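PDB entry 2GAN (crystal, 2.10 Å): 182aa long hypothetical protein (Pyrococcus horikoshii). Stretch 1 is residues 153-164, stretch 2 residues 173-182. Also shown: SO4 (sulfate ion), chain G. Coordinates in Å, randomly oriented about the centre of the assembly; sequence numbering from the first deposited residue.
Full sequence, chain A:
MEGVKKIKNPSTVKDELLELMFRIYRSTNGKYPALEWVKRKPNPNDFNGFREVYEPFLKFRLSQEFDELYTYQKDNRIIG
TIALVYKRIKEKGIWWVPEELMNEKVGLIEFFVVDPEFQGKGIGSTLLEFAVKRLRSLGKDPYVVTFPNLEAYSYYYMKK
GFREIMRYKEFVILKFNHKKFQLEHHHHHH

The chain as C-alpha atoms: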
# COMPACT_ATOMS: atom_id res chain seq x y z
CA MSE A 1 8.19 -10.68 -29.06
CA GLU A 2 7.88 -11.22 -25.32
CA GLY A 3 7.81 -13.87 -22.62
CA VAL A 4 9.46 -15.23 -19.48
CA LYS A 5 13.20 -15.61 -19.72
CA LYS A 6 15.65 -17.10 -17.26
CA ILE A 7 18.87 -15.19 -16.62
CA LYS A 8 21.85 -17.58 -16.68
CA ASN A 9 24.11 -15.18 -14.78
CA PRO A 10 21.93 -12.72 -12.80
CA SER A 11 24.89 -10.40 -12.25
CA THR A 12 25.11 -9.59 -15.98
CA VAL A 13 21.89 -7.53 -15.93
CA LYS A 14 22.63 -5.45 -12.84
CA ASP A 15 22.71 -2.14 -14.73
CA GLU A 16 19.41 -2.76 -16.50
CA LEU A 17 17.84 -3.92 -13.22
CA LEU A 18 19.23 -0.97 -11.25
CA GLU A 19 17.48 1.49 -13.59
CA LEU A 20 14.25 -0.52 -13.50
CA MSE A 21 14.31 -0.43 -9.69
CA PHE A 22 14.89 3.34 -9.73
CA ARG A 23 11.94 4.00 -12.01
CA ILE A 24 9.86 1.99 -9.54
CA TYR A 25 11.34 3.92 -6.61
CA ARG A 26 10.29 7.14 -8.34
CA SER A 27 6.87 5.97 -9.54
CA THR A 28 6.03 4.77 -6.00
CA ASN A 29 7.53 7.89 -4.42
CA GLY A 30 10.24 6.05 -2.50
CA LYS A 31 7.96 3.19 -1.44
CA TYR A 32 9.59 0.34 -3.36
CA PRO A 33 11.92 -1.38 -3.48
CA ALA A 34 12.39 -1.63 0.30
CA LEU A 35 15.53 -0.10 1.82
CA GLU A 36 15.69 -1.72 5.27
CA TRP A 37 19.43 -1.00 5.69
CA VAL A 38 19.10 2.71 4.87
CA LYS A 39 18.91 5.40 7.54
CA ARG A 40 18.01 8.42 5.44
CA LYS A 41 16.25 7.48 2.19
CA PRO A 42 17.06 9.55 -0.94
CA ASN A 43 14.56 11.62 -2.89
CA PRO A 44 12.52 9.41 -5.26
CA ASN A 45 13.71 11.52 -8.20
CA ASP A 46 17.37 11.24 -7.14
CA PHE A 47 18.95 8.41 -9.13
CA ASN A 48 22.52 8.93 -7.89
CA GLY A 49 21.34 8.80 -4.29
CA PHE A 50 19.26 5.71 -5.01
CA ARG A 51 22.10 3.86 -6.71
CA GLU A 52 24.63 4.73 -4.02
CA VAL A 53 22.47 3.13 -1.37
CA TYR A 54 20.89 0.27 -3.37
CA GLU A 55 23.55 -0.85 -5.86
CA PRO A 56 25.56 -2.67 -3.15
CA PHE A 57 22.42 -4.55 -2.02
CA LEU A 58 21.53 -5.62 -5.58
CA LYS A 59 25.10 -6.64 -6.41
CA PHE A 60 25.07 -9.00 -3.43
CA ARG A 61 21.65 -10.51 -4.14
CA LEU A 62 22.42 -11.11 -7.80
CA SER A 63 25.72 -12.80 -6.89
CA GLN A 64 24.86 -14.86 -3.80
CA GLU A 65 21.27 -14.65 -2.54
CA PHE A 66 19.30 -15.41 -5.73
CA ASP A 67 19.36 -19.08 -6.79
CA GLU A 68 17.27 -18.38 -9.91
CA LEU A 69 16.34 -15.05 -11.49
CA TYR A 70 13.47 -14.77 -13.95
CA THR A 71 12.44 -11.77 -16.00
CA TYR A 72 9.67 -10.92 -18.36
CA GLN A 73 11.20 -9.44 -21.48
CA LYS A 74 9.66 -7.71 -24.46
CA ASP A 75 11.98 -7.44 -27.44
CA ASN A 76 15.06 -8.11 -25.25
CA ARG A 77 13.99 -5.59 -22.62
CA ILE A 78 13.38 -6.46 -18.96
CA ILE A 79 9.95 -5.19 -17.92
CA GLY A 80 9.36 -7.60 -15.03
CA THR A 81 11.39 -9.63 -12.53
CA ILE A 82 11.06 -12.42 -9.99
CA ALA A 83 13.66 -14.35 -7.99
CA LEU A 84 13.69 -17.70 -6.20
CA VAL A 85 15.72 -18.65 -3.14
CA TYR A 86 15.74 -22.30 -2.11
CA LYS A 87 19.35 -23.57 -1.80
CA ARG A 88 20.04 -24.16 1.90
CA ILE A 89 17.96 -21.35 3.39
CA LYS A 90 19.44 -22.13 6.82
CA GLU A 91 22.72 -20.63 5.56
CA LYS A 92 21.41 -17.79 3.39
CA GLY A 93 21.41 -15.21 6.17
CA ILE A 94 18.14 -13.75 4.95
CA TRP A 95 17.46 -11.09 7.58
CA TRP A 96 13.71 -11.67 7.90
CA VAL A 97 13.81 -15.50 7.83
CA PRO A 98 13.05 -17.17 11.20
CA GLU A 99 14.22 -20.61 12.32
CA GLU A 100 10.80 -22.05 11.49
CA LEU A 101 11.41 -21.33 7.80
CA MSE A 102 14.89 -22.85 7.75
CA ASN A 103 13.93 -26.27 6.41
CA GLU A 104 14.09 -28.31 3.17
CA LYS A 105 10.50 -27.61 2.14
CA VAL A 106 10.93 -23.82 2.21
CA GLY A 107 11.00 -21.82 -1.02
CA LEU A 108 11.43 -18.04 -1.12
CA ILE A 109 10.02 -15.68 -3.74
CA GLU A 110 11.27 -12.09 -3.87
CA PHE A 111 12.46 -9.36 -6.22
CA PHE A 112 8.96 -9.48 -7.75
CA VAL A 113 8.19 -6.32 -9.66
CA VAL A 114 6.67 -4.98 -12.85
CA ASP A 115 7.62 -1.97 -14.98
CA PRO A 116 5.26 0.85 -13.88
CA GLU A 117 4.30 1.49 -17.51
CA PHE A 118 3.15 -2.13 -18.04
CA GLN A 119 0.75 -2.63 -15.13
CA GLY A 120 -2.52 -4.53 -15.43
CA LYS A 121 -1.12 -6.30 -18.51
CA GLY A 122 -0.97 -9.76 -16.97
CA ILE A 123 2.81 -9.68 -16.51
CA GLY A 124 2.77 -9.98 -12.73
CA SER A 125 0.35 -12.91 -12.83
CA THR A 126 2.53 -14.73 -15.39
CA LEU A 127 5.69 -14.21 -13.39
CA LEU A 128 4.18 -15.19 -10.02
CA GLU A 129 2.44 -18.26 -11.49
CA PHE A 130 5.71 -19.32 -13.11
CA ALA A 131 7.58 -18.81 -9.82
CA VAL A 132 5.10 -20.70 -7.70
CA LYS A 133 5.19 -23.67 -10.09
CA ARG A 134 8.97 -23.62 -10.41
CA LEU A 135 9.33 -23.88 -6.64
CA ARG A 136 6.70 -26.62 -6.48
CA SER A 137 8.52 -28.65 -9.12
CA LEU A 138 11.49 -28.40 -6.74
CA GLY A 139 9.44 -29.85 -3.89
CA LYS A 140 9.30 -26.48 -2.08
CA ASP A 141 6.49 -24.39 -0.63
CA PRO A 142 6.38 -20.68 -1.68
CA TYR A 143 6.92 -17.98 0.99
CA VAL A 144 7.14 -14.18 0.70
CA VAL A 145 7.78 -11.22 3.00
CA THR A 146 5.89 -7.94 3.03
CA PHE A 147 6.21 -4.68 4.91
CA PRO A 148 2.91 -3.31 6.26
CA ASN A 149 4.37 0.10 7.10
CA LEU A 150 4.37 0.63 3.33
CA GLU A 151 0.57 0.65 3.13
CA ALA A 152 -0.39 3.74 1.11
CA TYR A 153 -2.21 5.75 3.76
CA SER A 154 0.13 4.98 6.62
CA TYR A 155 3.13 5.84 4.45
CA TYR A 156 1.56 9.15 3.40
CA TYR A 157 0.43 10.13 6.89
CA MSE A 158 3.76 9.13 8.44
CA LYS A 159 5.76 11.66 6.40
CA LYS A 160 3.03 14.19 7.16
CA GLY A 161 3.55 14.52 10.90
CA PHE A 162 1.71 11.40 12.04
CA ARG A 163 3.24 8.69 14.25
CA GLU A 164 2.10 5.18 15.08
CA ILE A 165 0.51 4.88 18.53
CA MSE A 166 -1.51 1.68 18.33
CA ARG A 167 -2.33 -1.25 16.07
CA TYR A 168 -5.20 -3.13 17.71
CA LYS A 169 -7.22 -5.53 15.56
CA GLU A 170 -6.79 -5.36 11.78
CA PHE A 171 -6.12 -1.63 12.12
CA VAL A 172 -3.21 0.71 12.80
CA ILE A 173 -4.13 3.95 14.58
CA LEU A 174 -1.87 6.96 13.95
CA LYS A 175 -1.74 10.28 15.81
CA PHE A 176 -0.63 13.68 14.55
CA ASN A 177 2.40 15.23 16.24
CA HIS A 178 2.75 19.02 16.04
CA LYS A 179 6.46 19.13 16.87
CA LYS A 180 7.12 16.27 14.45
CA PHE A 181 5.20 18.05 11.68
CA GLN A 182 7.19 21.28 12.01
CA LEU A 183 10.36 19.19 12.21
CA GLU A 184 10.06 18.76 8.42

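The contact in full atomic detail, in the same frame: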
# COMPACT_ATOMS: atom_id res chain seq x y z
N TYR A 153 -1.83 4.70 2.84
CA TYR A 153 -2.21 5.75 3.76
C TYR A 153 -1.23 5.95 4.90
O TYR A 153 -0.84 7.08 5.20
CB TYR A 153 -3.61 5.50 4.33
CG TYR A 153 -4.71 5.95 3.40
CD1 TYR A 153 -5.22 5.09 2.42
CD2 TYR A 153 -5.21 7.25 3.47
CE1 TYR A 153 -6.19 5.52 1.53
CE2 TYR A 153 -6.18 7.69 2.58
CZ TYR A 153 -6.67 6.83 1.61
OH TYR A 153 -7.63 7.26 0.72
N SER A 154 -0.81 4.86 5.52
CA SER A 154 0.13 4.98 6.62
C SER A 154 1.39 5.69 6.14
O SER A 154 1.86 6.62 6.79
CB SER A 154 0.47 3.60 7.18
OG SER A 154 1.23 3.75 8.36
N TYR A 155 1.93 5.25 5.01
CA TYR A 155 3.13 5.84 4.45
C TYR A 155 2.95 7.35 4.25
O TYR A 155 3.81 8.15 4.63
CB TYR A 155 3.46 5.19 3.11
CG TYR A 155 4.81 5.55 2.54
CD1 TYR A 155 5.98 5.01 3.09
CD2 TYR A 155 4.93 6.40 1.44
CE1 TYR A 155 7.24 5.32 2.55
CE2 TYR A 155 6.17 6.71 0.90
CZ TYR A 155 7.32 6.15 1.46
OH TYR A 155 8.54 6.43 0.91
N TYR A 156 1.83 7.73 3.65
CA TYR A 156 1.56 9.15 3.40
C TYR A 156 1.47 9.94 4.71
O TYR A 156 2.16 10.95 4.89
CB TYR A 156 0.24 9.30 2.64
CG TYR A 156 -0.01 10.70 2.12
CD1 TYR A 156 0.52 11.12 0.90
CD2 TYR A 156 -0.81 11.59 2.84
CE1 TYR A 156 0.26 12.39 0.40
CE2 TYR A 156 -1.07 12.87 2.35
CZ TYR A 156 -0.53 13.26 1.13
OH TYR A 156 -0.81 14.51 0.63
N TYR A 157 0.62 9.47 5.61
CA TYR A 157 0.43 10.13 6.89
C TYR A 157 1.73 10.26 7.68
O TYR A 157 2.03 11.33 8.24
CB TYR A 157 -0.61 9.38 7.72
CG TYR A 157 -2.05 9.49 7.23
CD1 TYR A 157 -2.61 10.72 6.92
CD2 TYR A 157 -2.87 8.36 7.18
CE1 TYR A 157 -3.96 10.84 6.58
CE2 TYR A 157 -4.24 8.46 6.84
CZ TYR A 157 -4.77 9.71 6.55
OH TYR A 157 -6.11 9.84 6.28
N MSE A 158 2.49 9.18 7.73
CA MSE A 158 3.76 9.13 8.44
C MSE A 158 4.65 10.33 8.10
O MSE A 158 5.09 11.06 8.99
CB MSE A 158 4.49 7.83 8.12
CG MSE A 158 5.43 7.34 9.20
SE MSE A 158 4.48 6.82 10.81
CE MSE A 158 4.27 4.94 10.41
N LYS A 159 4.91 10.55 6.82
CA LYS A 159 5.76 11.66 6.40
C LYS A 159 4.97 12.96 6.35
O LYS A 159 5.33 13.89 5.64
CB LYS A 159 6.40 11.36 5.04
CG LYS A 159 5.43 11.28 3.88
CD LYS A 159 5.99 10.46 2.73
CE LYS A 159 7.29 11.03 2.18
NZ LYS A 159 7.11 12.39 1.59
N LYS A 160 3.88 13.02 7.11
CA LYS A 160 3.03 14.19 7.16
C LYS A 160 2.82 14.66 8.60
O LYS A 160 1.93 15.46 8.88
CB LYS A 160 1.68 13.88 6.52
CG LYS A 160 1.28 14.83 5.43
CD LYS A 160 2.27 14.82 4.30
CE LYS A 160 1.83 15.76 3.20
NZ LYS A 160 2.78 15.77 2.06
N GLY A 161 3.64 14.14 9.50
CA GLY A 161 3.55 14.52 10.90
C GLY A 161 2.89 13.49 11.80
O GLY A 161 2.85 13.68 13.01
N PHE A 162 2.37 12.41 11.22
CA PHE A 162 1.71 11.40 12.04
C PHE A 162 2.68 10.31 12.50
O PHE A 162 3.66 10.00 11.82
CB PHE A 162 0.54 10.76 11.28
CG PHE A 162 -0.66 11.67 11.13
CD1 PHE A 162 -0.66 12.72 10.22
CD2 PHE A 162 -1.79 11.47 11.92
CE1 PHE A 162 -1.77 13.56 10.09
CE2 PHE A 162 -2.91 12.30 11.80
CZ PHE A 162 -2.89 13.35 10.88
N ARG A 163 2.42 9.76 13.68
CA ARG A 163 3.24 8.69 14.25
C ARG A 163 2.35 7.55 14.73
O ARG A 163 1.21 7.77 15.13
CB ARG A 163 4.10 9.22 15.40
CG ARG A 163 5.37 9.91 14.93
CD ARG A 163 6.42 10.04 16.04
NE ARG A 163 7.75 10.37 15.50
CZ ARG A 163 8.43 9.58 14.67
NH1 ARG A 163 9.62 9.96 14.22
NH2 ARG A 163 7.94 8.41 14.30
N GLU A 164 2.87 6.34 14.66
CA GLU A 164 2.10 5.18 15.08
C GLU A 164 1.97 5.17 16.60
O GLU A 164 2.95 5.40 17.31
CB GLU A 164 2.78 3.90 14.58
CG GLU A 164 1.99 2.63 14.84
CD GLU A 164 2.57 1.43 14.13
OE1 GLU A 164 2.06 0.31 14.34
OE2 GLU A 164 3.55 1.61 13.36
N ILE A 173 -3.79 2.56 14.28
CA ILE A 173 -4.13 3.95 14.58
C ILE A 173 -2.89 4.85 14.64
O ILE A 173 -1.89 4.50 15.27
CB ILE A 173 -4.88 4.07 15.92
CG1 ILE A 173 -6.18 3.28 15.88
CG2 ILE A 173 -5.17 5.53 16.21
CD1 ILE A 173 -6.02 1.82 16.21
N LEU A 174 -2.98 6.00 13.97
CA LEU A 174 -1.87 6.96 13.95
C LEU A 174 -2.34 8.28 14.55
O LEU A 174 -3.52 8.64 14.44
CB LEU A 174 -1.40 7.21 12.52
CG LEU A 174 -1.10 5.99 11.64
CD1 LEU A 174 -0.95 6.44 10.20
CD2 LEU A 174 0.15 5.29 12.13
N LYS A 175 -1.42 9.00 15.18
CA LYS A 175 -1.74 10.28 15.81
C LYS A 175 -0.82 11.39 15.32
O LYS A 175 0.39 11.20 15.21
CB LYS A 175 -1.63 10.16 17.33
CG LYS A 175 -1.84 11.48 18.07
CD LYS A 175 -1.78 11.31 19.58
CE LYS A 175 -1.95 12.66 20.29
NZ LYS A 175 -1.99 12.57 21.77
N PHE A 176 -1.40 12.54 15.01
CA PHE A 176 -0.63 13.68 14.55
C PHE A 176 0.25 14.23 15.66
O PHE A 176 -0.15 14.25 16.83
CB PHE A 176 -1.55 14.80 14.08
CG PHE A 176 -0.83 16.05 13.66
CD1 PHE A 176 -0.12 16.09 12.47
CD2 PHE A 176 -0.83 17.17 14.48
CE1 PHE A 176 0.57 17.24 12.09
CE2 PHE A 176 -0.14 18.33 14.10
CZ PHE A 176 0.56 18.36 12.91
N ASN A 177 1.45 14.66 15.29
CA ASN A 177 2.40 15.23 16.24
C ASN A 177 2.82 16.61 15.71
O ASN A 177 3.46 16.72 14.66
CB ASN A 177 3.63 14.32 16.37
CG ASN A 177 4.46 14.63 17.61
OD1 ASN A 177 4.04 14.36 18.74
ND2 ASN A 177 5.65 15.19 17.40
N HIS A 178 2.45 17.65 16.44
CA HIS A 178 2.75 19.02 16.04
C HIS A 178 4.24 19.34 15.93
O HIS A 178 4.67 19.99 14.98
CB HIS A 178 2.08 20.00 17.01
CG HIS A 178 2.14 21.43 16.57
ND1 HIS A 178 1.86 21.82 15.28
CD2 HIS A 178 2.42 22.57 17.25
CE1 HIS A 178 1.96 23.14 15.19
NE2 HIS A 178 2.31 23.61 16.37
N LYS A 179 5.03 18.87 16.89
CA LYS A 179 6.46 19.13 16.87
C LYS A 179 7.16 18.29 15.80
O LYS A 179 8.20 18.67 15.26
CB LYS A 179 7.06 18.84 18.26
CG LYS A 179 6.89 17.41 18.75
CD LYS A 179 6.78 17.35 20.27
CE LYS A 179 7.92 18.07 20.98
NZ LYS A 179 9.27 17.49 20.71
N LYS A 180 6.57 17.14 15.48
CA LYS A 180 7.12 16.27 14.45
C LYS A 180 6.83 16.89 13.08
O LYS A 180 7.69 16.88 12.19
CB LYS A 180 6.49 14.87 14.55
CG LYS A 180 6.56 14.03 13.28
CD LYS A 180 7.99 13.78 12.83
CE LYS A 180 8.77 12.95 13.84
NZ LYS A 180 10.14 12.61 13.35
N PHE A 181 5.63 17.42 12.93
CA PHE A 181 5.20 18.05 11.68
C PHE A 181 6.13 19.20 11.30
O PHE A 181 6.65 19.25 10.19
CB PHE A 181 3.78 18.59 11.83
CG PHE A 181 3.25 19.25 10.60
CD1 PHE A 181 2.95 18.50 9.46
CD2 PHE A 181 3.04 20.63 10.57
CE1 PHE A 181 2.45 19.12 8.32
CE2 PHE A 181 2.54 21.25 9.44
CZ PHE A 181 2.25 20.49 8.30
N GLN A 182 6.33 20.12 12.24
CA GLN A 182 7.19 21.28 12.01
C GLN A 182 8.64 20.87 11.82
O GLN A 182 9.44 21.61 11.24
CB GLN A 182 7.08 22.25 13.18
CG GLN A 182 5.66 22.69 13.50
CD GLN A 182 5.61 23.77 14.55
OE1 GLN A 182 6.06 24.90 14.33
NE2 GLN A 182 5.04 23.44 15.71
S SO4 G . -0.33 15.80 -2.63
O1 SO4 G . -0.41 17.09 -1.95
O2 SO4 G . -1.68 15.29 -2.92
O3 SO4 G . 0.38 14.85 -1.76
O4 SO4 G . 0.41 15.94 -3.90

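Stretch 2 enters the contact as a β-strand, residues 173-176, running antiparallel to strand 162-164, and then turns into a helix that packs against the loop leading into that partner strand. Ile 173 lies at the margin, its side chain pointing sideways and approaching stretch 1 only through the backbone.

Leu 174 is the most heavily covered residue of the contact. It forms a non-hydrogen-bonded pair with Glu 164, and its side chain lies on the same face of the sheet as those of Phe 162, Glu 164 and Phe 176, the face turned to helix 153-158. There CD1 meets Tyr 157 CB and Ser 154 OG, each at 3.9 Å, while CD2 lies 3.5 Å from Glu 164 CA and 4.5 Å from CE of the selenomethionine at Met 158. One leucine thus joins the strand pair to the helix, whose axis runs 10.0 Å from that of strand 173-176 and nearly parallel to it.

Lys 175 pairs with Arg 163 through two backbone hydrogen bonds, Arg 163 N to Lys 175 O and Lys 175 N to Arg 163 O, both 2.9 Å and close to linear. The same carbonyls also accept CA-H...O contacts, Phe 162 CA to Lys 175 O and Leu 174 CA to Arg 163 O, each 3.4 Å.

Phe 176 lies opposite Phe 162, with their CA atoms 4.1 Å apart. Its CB sits over the Phe 162 ring, 3.8 Å from the ring centroid, and the edge of its own ring is directed at that face, with the planes at 64°. Lys 160 O lies at the edge of the Phe 176 ring, 3.9 Å from CE1.

Asn 177, at the N-cap position of the following helix, extends the backbone ladder: its N donates to Gly 161 O at 2.8 Å. Gly 161 has phi/psi of 104/-6°, where a CB would be jammed against the preceding carbonyl oxygen; an ideal CB would also fall 2.8 Å from Phe 176 CE1, a clash.

In the helix, His 178 and Lys 179 make no contact. Lys 180 turns back toward stretch 1, with CG 3.7 Å from Gly 161 O. Its NZ is modelled 2.8 Å from Arg 163 NH1, an approach of two like-charged donors that is not a hydrogen bond. Phe 181 closes the contact: its CA is 4.0 Å from Gly 161 CA, and Lys 160 O lies at its ring edge, 3.3 Å from CD1.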